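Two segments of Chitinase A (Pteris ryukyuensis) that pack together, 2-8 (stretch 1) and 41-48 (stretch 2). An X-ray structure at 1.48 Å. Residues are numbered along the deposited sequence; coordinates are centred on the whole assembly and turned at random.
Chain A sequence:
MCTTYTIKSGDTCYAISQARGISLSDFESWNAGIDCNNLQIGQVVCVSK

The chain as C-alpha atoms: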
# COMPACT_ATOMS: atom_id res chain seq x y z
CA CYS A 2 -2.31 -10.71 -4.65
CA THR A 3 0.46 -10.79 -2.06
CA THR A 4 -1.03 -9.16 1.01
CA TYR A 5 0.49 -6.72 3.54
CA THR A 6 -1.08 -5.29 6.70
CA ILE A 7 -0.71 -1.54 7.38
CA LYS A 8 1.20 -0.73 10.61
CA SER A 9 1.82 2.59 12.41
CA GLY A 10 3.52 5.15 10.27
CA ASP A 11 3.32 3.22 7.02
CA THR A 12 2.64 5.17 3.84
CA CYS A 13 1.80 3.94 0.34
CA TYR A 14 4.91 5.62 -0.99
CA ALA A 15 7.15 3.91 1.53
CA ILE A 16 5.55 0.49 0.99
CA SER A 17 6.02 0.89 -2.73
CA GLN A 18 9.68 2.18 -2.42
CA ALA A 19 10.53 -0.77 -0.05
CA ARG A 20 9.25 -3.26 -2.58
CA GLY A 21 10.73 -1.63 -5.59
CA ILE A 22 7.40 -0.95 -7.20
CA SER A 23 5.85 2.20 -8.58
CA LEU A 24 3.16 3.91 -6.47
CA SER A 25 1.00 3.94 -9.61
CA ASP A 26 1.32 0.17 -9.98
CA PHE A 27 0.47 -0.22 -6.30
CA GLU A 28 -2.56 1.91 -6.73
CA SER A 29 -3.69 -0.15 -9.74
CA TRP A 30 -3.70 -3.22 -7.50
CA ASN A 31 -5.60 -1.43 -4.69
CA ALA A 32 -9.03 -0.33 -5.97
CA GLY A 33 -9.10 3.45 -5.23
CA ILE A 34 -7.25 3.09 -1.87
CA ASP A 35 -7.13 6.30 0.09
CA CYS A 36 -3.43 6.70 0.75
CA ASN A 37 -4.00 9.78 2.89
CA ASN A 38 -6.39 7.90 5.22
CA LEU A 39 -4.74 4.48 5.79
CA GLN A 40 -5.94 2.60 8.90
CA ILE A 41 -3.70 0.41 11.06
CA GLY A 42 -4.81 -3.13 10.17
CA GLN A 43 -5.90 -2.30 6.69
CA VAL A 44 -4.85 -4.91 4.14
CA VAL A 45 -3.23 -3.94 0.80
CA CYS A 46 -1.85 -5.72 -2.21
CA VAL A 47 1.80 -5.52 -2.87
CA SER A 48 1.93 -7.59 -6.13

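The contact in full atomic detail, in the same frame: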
# COMPACT_ATOMS: atom_id res chain seq x y z
N CYS A 2 -2.92 -11.91 -5.27
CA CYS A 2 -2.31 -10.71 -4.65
C CYS A 2 -1.52 -11.13 -3.40
O CYS A 2 -2.09 -11.79 -2.54
CB CYS A 2 -3.39 -9.65 -4.39
SG CYS A 2 -3.56 -8.74 -2.78
N THR A 3 -0.24 -10.79 -3.35
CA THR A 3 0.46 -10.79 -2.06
C THR A 3 -0.06 -9.69 -1.14
O THR A 3 -0.00 -8.48 -1.46
CB THR A 3 1.91 -10.52 -2.26
OG1 THR A 3 2.42 -11.43 -3.30
CG2 THR A 3 2.75 -10.63 -0.97
N THR A 4 -0.52 -10.08 0.01
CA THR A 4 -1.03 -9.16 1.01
C THR A 4 -0.02 -8.65 2.02
O THR A 4 1.00 -9.24 2.32
CB THR A 4 -2.22 -9.73 1.76
OG1 THR A 4 -1.81 -10.97 2.43
CG2 THR A 4 -3.34 -10.05 0.85
N TYR A 5 -0.30 -7.43 2.53
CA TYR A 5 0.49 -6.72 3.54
C TYR A 5 -0.45 -6.01 4.44
O TYR A 5 -1.43 -5.40 3.95
CB TYR A 5 1.51 -5.71 2.95
CG TYR A 5 2.23 -4.88 3.90
CD1 TYR A 5 3.27 -5.39 4.70
CD2 TYR A 5 1.88 -3.52 4.12
CE1 TYR A 5 3.85 -4.67 5.69
CE2 TYR A 5 2.50 -2.76 5.10
CZ TYR A 5 3.50 -3.38 5.90
OH TYR A 5 4.13 -2.66 6.89
N THR A 6 -0.21 -5.99 5.74
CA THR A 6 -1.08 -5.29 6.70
C THR A 6 -0.46 -3.99 7.19
O THR A 6 0.69 -3.93 7.64
CB THR A 6 -1.47 -6.18 7.87
OG1 THR A 6 -1.97 -7.41 7.35
CG2 THR A 6 -2.49 -5.59 8.74
N ILE A 7 -1.17 -2.89 7.01
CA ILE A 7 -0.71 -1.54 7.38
C ILE A 7 -0.40 -1.49 8.88
O ILE A 7 -1.26 -1.80 9.74
CB ILE A 7 -1.77 -0.50 7.04
CG1 ILE A 7 -1.99 -0.39 5.54
CG2 ILE A 7 -1.34 0.89 7.63
CD1 ILE A 7 -0.77 -0.16 4.69
N LYS A 8 0.75 -0.94 9.20
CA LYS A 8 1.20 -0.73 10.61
C LYS A 8 1.45 0.80 10.78
O LYS A 8 1.49 1.56 9.84
CB LYS A 8 2.51 -1.43 10.86
N ILE A 41 -4.51 1.52 10.55
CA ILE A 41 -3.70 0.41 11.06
C ILE A 41 -4.57 -0.81 10.99
O ILE A 41 -5.72 -0.81 11.37
CB ILE A 41 -3.22 0.67 12.51
CG1 ILE A 41 -2.12 1.76 12.49
CG2 ILE A 41 -2.72 -0.66 13.11
CD1 ILE A 41 -1.86 2.41 13.84
N GLY A 42 -4.04 -1.90 10.42
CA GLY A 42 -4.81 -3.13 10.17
C GLY A 42 -5.38 -3.26 8.81
O GLY A 42 -5.85 -4.30 8.42
N GLN A 43 -5.41 -2.20 8.03
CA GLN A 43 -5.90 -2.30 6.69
C GLN A 43 -5.03 -3.25 5.85
O GLN A 43 -3.78 -3.25 6.04
CB GLN A 43 -5.89 -0.85 6.04
CG GLN A 43 -6.42 -0.74 4.66
CD GLN A 43 -6.56 0.70 4.24
OE1 GLN A 43 -6.55 1.65 5.07
NE2 GLN A 43 -6.73 0.90 2.94
N VAL A 44 -5.57 -3.98 4.92
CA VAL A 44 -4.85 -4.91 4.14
C VAL A 44 -4.73 -4.39 2.70
O VAL A 44 -5.73 -3.96 2.10
CB VAL A 44 -5.55 -6.27 4.10
CG1 VAL A 44 -4.89 -7.22 3.17
CG2 VAL A 44 -5.58 -6.79 5.55
N VAL A 45 -3.51 -4.39 2.18
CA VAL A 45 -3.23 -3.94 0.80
C VAL A 45 -2.56 -5.00 0.00
O VAL A 45 -1.97 -5.93 0.55
CB VAL A 45 -2.41 -2.63 0.85
CG1 VAL A 45 -3.13 -1.58 1.60
CG2 VAL A 45 -1.02 -2.87 1.42
N CYS A 46 -2.60 -4.90 -1.29
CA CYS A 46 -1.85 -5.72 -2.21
C CYS A 46 -0.56 -5.15 -2.60
O CYS A 46 -0.49 -3.97 -3.00
CB CYS A 46 -2.68 -5.90 -3.45
SG CYS A 46 -4.21 -6.85 -3.23
N VAL A 47 0.50 -5.96 -2.51
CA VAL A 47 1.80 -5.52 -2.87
C VAL A 47 2.41 -6.30 -4.13
O VAL A 47 3.55 -6.11 -4.42
CB VAL A 47 2.77 -5.47 -1.68
CG1 VAL A 47 2.35 -4.56 -0.58
CG2 VAL A 47 2.96 -6.86 -1.04
N SER A 48 1.57 -7.03 -4.81
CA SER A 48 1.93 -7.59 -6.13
C SER A 48 0.63 -7.91 -6.77
O SER A 48 -0.45 -7.58 -6.27
CB SER A 48 2.79 -8.91 -5.96
OG SER A 48 1.97 -9.99 -5.56

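The two stretches, at least 33 residues apart in sequence wherever they touch, pair as antiparallel strands whose N-to-C directions diverge by 144°; together they bury 693 Å². Backbone hydrogen bonds carry most of the polar pairing. Tyr5 and Val45 form the hydrogen-bonded pair: Val45 N donates to Tyr5 O at 2.9 Å with an N-H...O angle of 174°, whereas the return bond, Tyr5 N to Val45 O at 3.0 Å, is more bent at 145°. Beyond the strands the ladder continues. Val47 N reaches Thr3 O (2.8 Å, 173°), Ile7 N reaches Gln43 O (2.8 Å, 173°), and Gly42 N reaches Ile7 O (2.9 Å, 177°). Thr4 and Thr6 sit opposite Cys46 and Val44 in non-hydrogen-bonded pairs, where CA-H groups approach carbonyls instead: Thr4 CA lies 3.4 Å from Val45 O, and Thr6 CA 3.4 Å from Gln43 O. Each of these oxygens therefore receives both an N-H and a CA-H.

At one end, Cys2 SG and Cys46 SG form a disulfide (2.0 Å, chi3 -90°), a covalent tie at the same end of the pairing as the hydrogen bond between Thr3 OG1 and Ser48 OG (2.7 Å). Either hydroxyl could donate. Tyr5 OH and Gln43 OE1 find their hydrogen bonds outside this contact.

The side chains of Tyr5 and Val45 share a sheet face: Tyr5 CD2 meets Val45 CG2 at 4.0 Å, the methyl lying at the ring edge, while Tyr5 CB packs 3.8 Å from Val47 CG1. Buried Ile7 places CD1 4.1 Å from Val45 CG1, so the Val45, Val47 and Ile7 side chains make apolar contacts here, and the Tyr5 hydroxyl is satisfied elsewhere in the structure. Gly42, at phi/psi 96/-14, suits its turn because a CB would jam against the preceding carbonyl oxygen.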